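Local coordinates for protein putative histidinol-phosphate aminotransferase (Erwinia carotovora atroseptica, PDB 3LY1) that binds pyridoxal phosphate and probably works as a transaminase, being a putative histidinol-phosphate aminotransferase of the class-II pyridoxal-phosphate-dependent family, at residues R47-I53 with I244-D250. Numbering follows the deposited sequence.
With PLP (pyridoxal-5'-phosphate), chain M.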
loop_
_atom_site.group_PDB
_atom_site.type_symbol
_atom_site.label_atom_id
_atom_site.label_comp_id
_atom_site.label_asym_id
_atom_site.label_seq_id
_atom_site.Cartn_x
_atom_site.Cartn_y
_atom_site.Cartn_z
ATOM N N ARG A 47 4.314 -15.850 -1.917
ATOM C CA ARG A 47 5.630 -15.227 -1.786
ATOM C C ARG A 47 5.549 -13.749 -2.137
ATOM O O ARG A 47 4.666 -13.312 -2.836
ATOM C CB ARG A 47 6.655 -15.998 -2.623
ATOM C CG ARG A 47 6.859 -17.378 -2.044
ATOM C CD ARG A 47 8.029 -18.097 -2.569
ATOM N NE ARG A 47 7.962 -19.535 -2.284
ATOM C CZ ARG A 47 8.332 -20.119 -1.148
ATOM N NH1 ARG A 47 8.813 -19.407 -0.125
ATOM N NH2 ARG A 47 8.221 -21.432 -1.027
ATOM N N TYR A 48 6.468 -12.976 -1.578
ATOM C CA TYR A 48 6.632 -11.583 -1.910
ATOM C C TYR A 48 7.213 -11.466 -3.299
ATOM O O TYR A 48 8.090 -12.277 -3.700
ATOM C CB TYR A 48 7.581 -10.901 -0.913
ATOM C CG TYR A 48 7.103 -10.893 0.532
ATOM C CD1 TYR A 48 6.127 -10.003 0.940
ATOM C CD2 TYR A 48 7.620 -11.781 1.494
ATOM C CE1 TYR A 48 5.678 -9.996 2.204
ATOM C CE2 TYR A 48 7.158 -11.758 2.804
ATOM C CZ TYR A 48 6.196 -10.864 3.157
ATOM O OH TYR A 48 5.695 -10.811 4.455
ATOM N N ALA A 49 6.736 -10.456 -4.034
ATOM C CA ALA A 49 7.141 -10.220 -5.414
ATOM C C ALA A 49 8.443 -9.423 -5.496
ATOM O O ALA A 49 8.534 -8.476 -6.294
ATOM C CB ALA A 49 6.019 -9.481 -6.191
ATOM N N LYS A 50 9.466 -9.847 -4.759
ATOM C CA LYS A 50 10.714 -9.079 -4.633
ATOM C C LYS A 50 11.465 -8.808 -5.939
ATOM O O LYS A 50 11.674 -7.640 -6.298
ATOM C CB LYS A 50 11.638 -9.752 -3.616
ATOM C CG LYS A 50 11.140 -9.516 -2.185
ATOM C CD LYS A 50 11.895 -10.366 -1.172
ATOM C CE LYS A 50 11.472 -10.122 0.300
ATOM N NZ LYS A 50 12.073 -8.897 0.842
ATOM N N ASN A 51 11.840 -9.854 -6.673
ATOM C CA ASN A 51 12.541 -9.625 -7.928
ATOM C C ASN A 51 11.699 -8.944 -9.019
ATOM O O ASN A 51 12.210 -8.149 -9.819
ATOM C CB ASN A 51 13.099 -10.923 -8.488
ATOM C CG ASN A 51 14.039 -10.672 -9.632
ATOM O OD1 ASN A 51 15.120 -10.094 -9.446
ATOM N ND2 ASN A 51 13.617 -11.034 -10.824
ATOM N N GLU A 52 10.406 -9.247 -9.025
ATOM C CA GLU A 52 9.475 -8.696 -10.007
ATOM C C GLU A 52 9.330 -7.190 -9.804
ATOM O O GLU A 52 9.207 -6.444 -10.776
ATOM C CB GLU A 52 8.112 -9.407 -9.895
ATOM C CG GLU A 52 8.114 -10.912 -10.332
ATOM C CD GLU A 52 8.674 -11.910 -9.282
ATOM O OE1 GLU A 52 8.895 -11.553 -8.115
ATOM O OE2 GLU A 52 8.896 -13.094 -9.645
ATOM N N ILE A 53 9.328 -6.764 -8.541
ATOM C CA ILE A 53 9.298 -5.332 -8.178
ATOM C C ILE A 53 10.557 -4.614 -8.662
ATOM O O ILE A 53 10.489 -3.489 -9.158
ATOM C CB ILE A 53 9.071 -5.160 -6.701
ATOM C CG1 ILE A 53 7.587 -5.449 -6.400
ATOM C CG2 ILE A 53 9.526 -3.738 -6.181
ATOM C CD1 ILE A 53 7.259 -5.681 -4.893
ATOM N N ILE A 244 4.709 -3.955 -3.574
ATOM C CA ILE A 244 3.512 -3.930 -4.402
ATOM C C ILE A 244 3.003 -5.358 -4.502
ATOM O O ILE A 244 3.767 -6.316 -4.432
ATOM C CB ILE A 244 3.850 -3.303 -5.803
ATOM C CG1 ILE A 244 4.483 -1.914 -5.620
ATOM C CG2 ILE A 244 2.621 -3.083 -6.638
ATOM C CD1 ILE A 244 3.590 -0.944 -4.817
ATOM N N ASN A 245 1.702 -5.507 -4.681
ATOM C CA ASN A 245 1.097 -6.816 -4.749
ATOM C C ASN A 245 1.467 -7.550 -6.047
ATOM O O ASN A 245 1.717 -6.920 -7.085
ATOM C CB ASN A 245 -0.411 -6.737 -4.498
ATOM C CG ASN A 245 -1.205 -6.480 -5.732
ATOM O OD1 ASN A 245 -1.533 -7.399 -6.492
ATOM N ND2 ASN A 245 -1.541 -5.228 -5.942
ATOM N N PHE A 246 1.580 -8.869 -5.952
ATOM C CA PHE A 246 2.087 -9.705 -7.053
ATOM C C PHE A 246 1.258 -9.588 -8.333
ATOM O O PHE A 246 1.802 -9.451 -9.403
ATOM C CB PHE A 246 2.147 -11.177 -6.630
ATOM C CG PHE A 246 3.396 -11.876 -7.042
ATOM C CD1 PHE A 246 3.825 -11.868 -8.370
ATOM C CD2 PHE A 246 4.101 -12.634 -6.127
ATOM C CE1 PHE A 246 4.955 -12.543 -8.735
ATOM C CE2 PHE A 246 5.238 -13.327 -6.499
ATOM C CZ PHE A 246 5.672 -13.269 -7.792
ATOM N N SER A 247 -0.060 -9.625 -8.227
ATOM C CA SER A 247 -0.888 -9.540 -9.430
ATOM C C SER A 247 -0.733 -8.169 -10.080
ATOM O O SER A 247 -0.631 -8.079 -11.282
ATOM C CB SER A 247 -2.370 -9.806 -9.119
ATOM O OG SER A 247 -2.517 -11.109 -8.601
ATOM N N GLY A 248 -0.717 -7.117 -9.275
ATOM C CA GLY A 248 -0.502 -5.788 -9.778
ATOM C C GLY A 248 0.838 -5.585 -10.463
ATOM O O GLY A 248 0.882 -4.970 -11.532
ATOM N N VAL A 249 1.913 -6.112 -9.865
ATOM C CA VAL A 249 3.258 -5.974 -10.431
ATOM C C VAL A 249 3.322 -6.696 -11.794
ATOM O O VAL A 249 3.792 -6.142 -12.788
ATOM C CB VAL A 249 4.350 -6.530 -9.500
ATOM C CG1 VAL A 249 5.666 -6.631 -10.233
ATOM C CG2 VAL A 249 4.474 -5.658 -8.232
ATOM N N ASP A 250 2.833 -7.926 -11.847
ATOM C CA ASP A 250 2.856 -8.684 -13.105
ATOM C C ASP A 250 1.856 -8.103 -14.128
ATOM O O ASP A 250 2.099 -8.152 -15.346
ATOM C CB ASP A 250 2.550 -10.166 -12.863
ATOM C CG ASP A 250 3.760 -10.972 -12.339
ATOM O OD1 ASP A 250 4.872 -10.411 -12.167
ATOM O OD2 ASP A 250 3.596 -12.202 -12.147
HETATM N N1 PLP M . 5.842 -8.250 11.380
HETATM C C2 PLP M . 6.725 -9.282 11.509
HETATM C C2A PLP M . 7.063 -9.787 12.877
HETATM C C3 PLP M . 7.263 -9.831 10.361
HETATM O O3 PLP M . 8.130 -10.862 10.466
HETATM C C4 PLP M . 6.917 -9.338 9.085
HETATM C C4A PLP M . 7.747 -9.776 7.917
HETATM O O4A PLP M . 7.161 -10.555 7.161
HETATM C C5 PLP M . 6.030 -8.278 8.972
HETATM C C6 PLP M . 5.504 -7.756 10.149
HETATM C C5A PLP M . 5.592 -7.628 7.669
HETATM O O4P PLP M . 4.755 -8.505 6.895
HETATM P P PLP M . 3.633 -7.991 5.911
HETATM O O1P PLP M . 3.821 -6.573 5.388
HETATM O O2P PLP M . 2.350 -8.239 6.630
HETATM O O3P PLP M . 3.619 -8.957 4.752
HETATM O O HOH W 1 5.145 -8.279 -2.935
#
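The ring of Phe246 takes the methyl of Ala49 over the centre of one face, a CH-pi contact with Ala49 CB 3.7 Å from the ring centroid. At its edge, in plane, sits the backbone oxygen of Arg47, 3.4 Å from Phe246 CD2. The second ring, that of Tyr48, has PLP O3P at its edge, in plane. The carboxylate of Glu52 meets the far end of the Phe246 ring at a slant, its plane turned 48° from the ring, with Glu52 CD 3.6 Å from Phe246 CZ. A bend at chi2 (79°) folds the Glu52 chain back to reach it. Glu52 CG also borders the carboxylate of Asp250, whose OD2 is salt-bridged to Lys44. One turn along helix 246-255, Val249 splits its branches: CG1 lies against Glu52 CB and the carbonyl oxygen of Glu52, while CG2 touches Ile53 CG1 at 3.6 Å. Ile53 CD1 reaches on to the backbone of Ile244. No direct hydrogen bond joins the segments; instead a water accepts from Ala49 N (2.9 Å) and donates to Ile244 O (2.8 Å). The contact thus packs the first turns of two helices beside the subunit interface, where Arg47 NH1 forms a salt bridge with Glu25 of the second subunit. The side chain of Tyr48 sets off away from segment 244-250; its OH donates a hydrogen bond to PLP O3P (2.8 Å) and is hydrogen-bonded to Lys213 NZ of the second subunit. Tyr48 thus contributes to that subunit's cofactor site, as in the aspartate and histidinol-phosphate aminotransferases of fold type I.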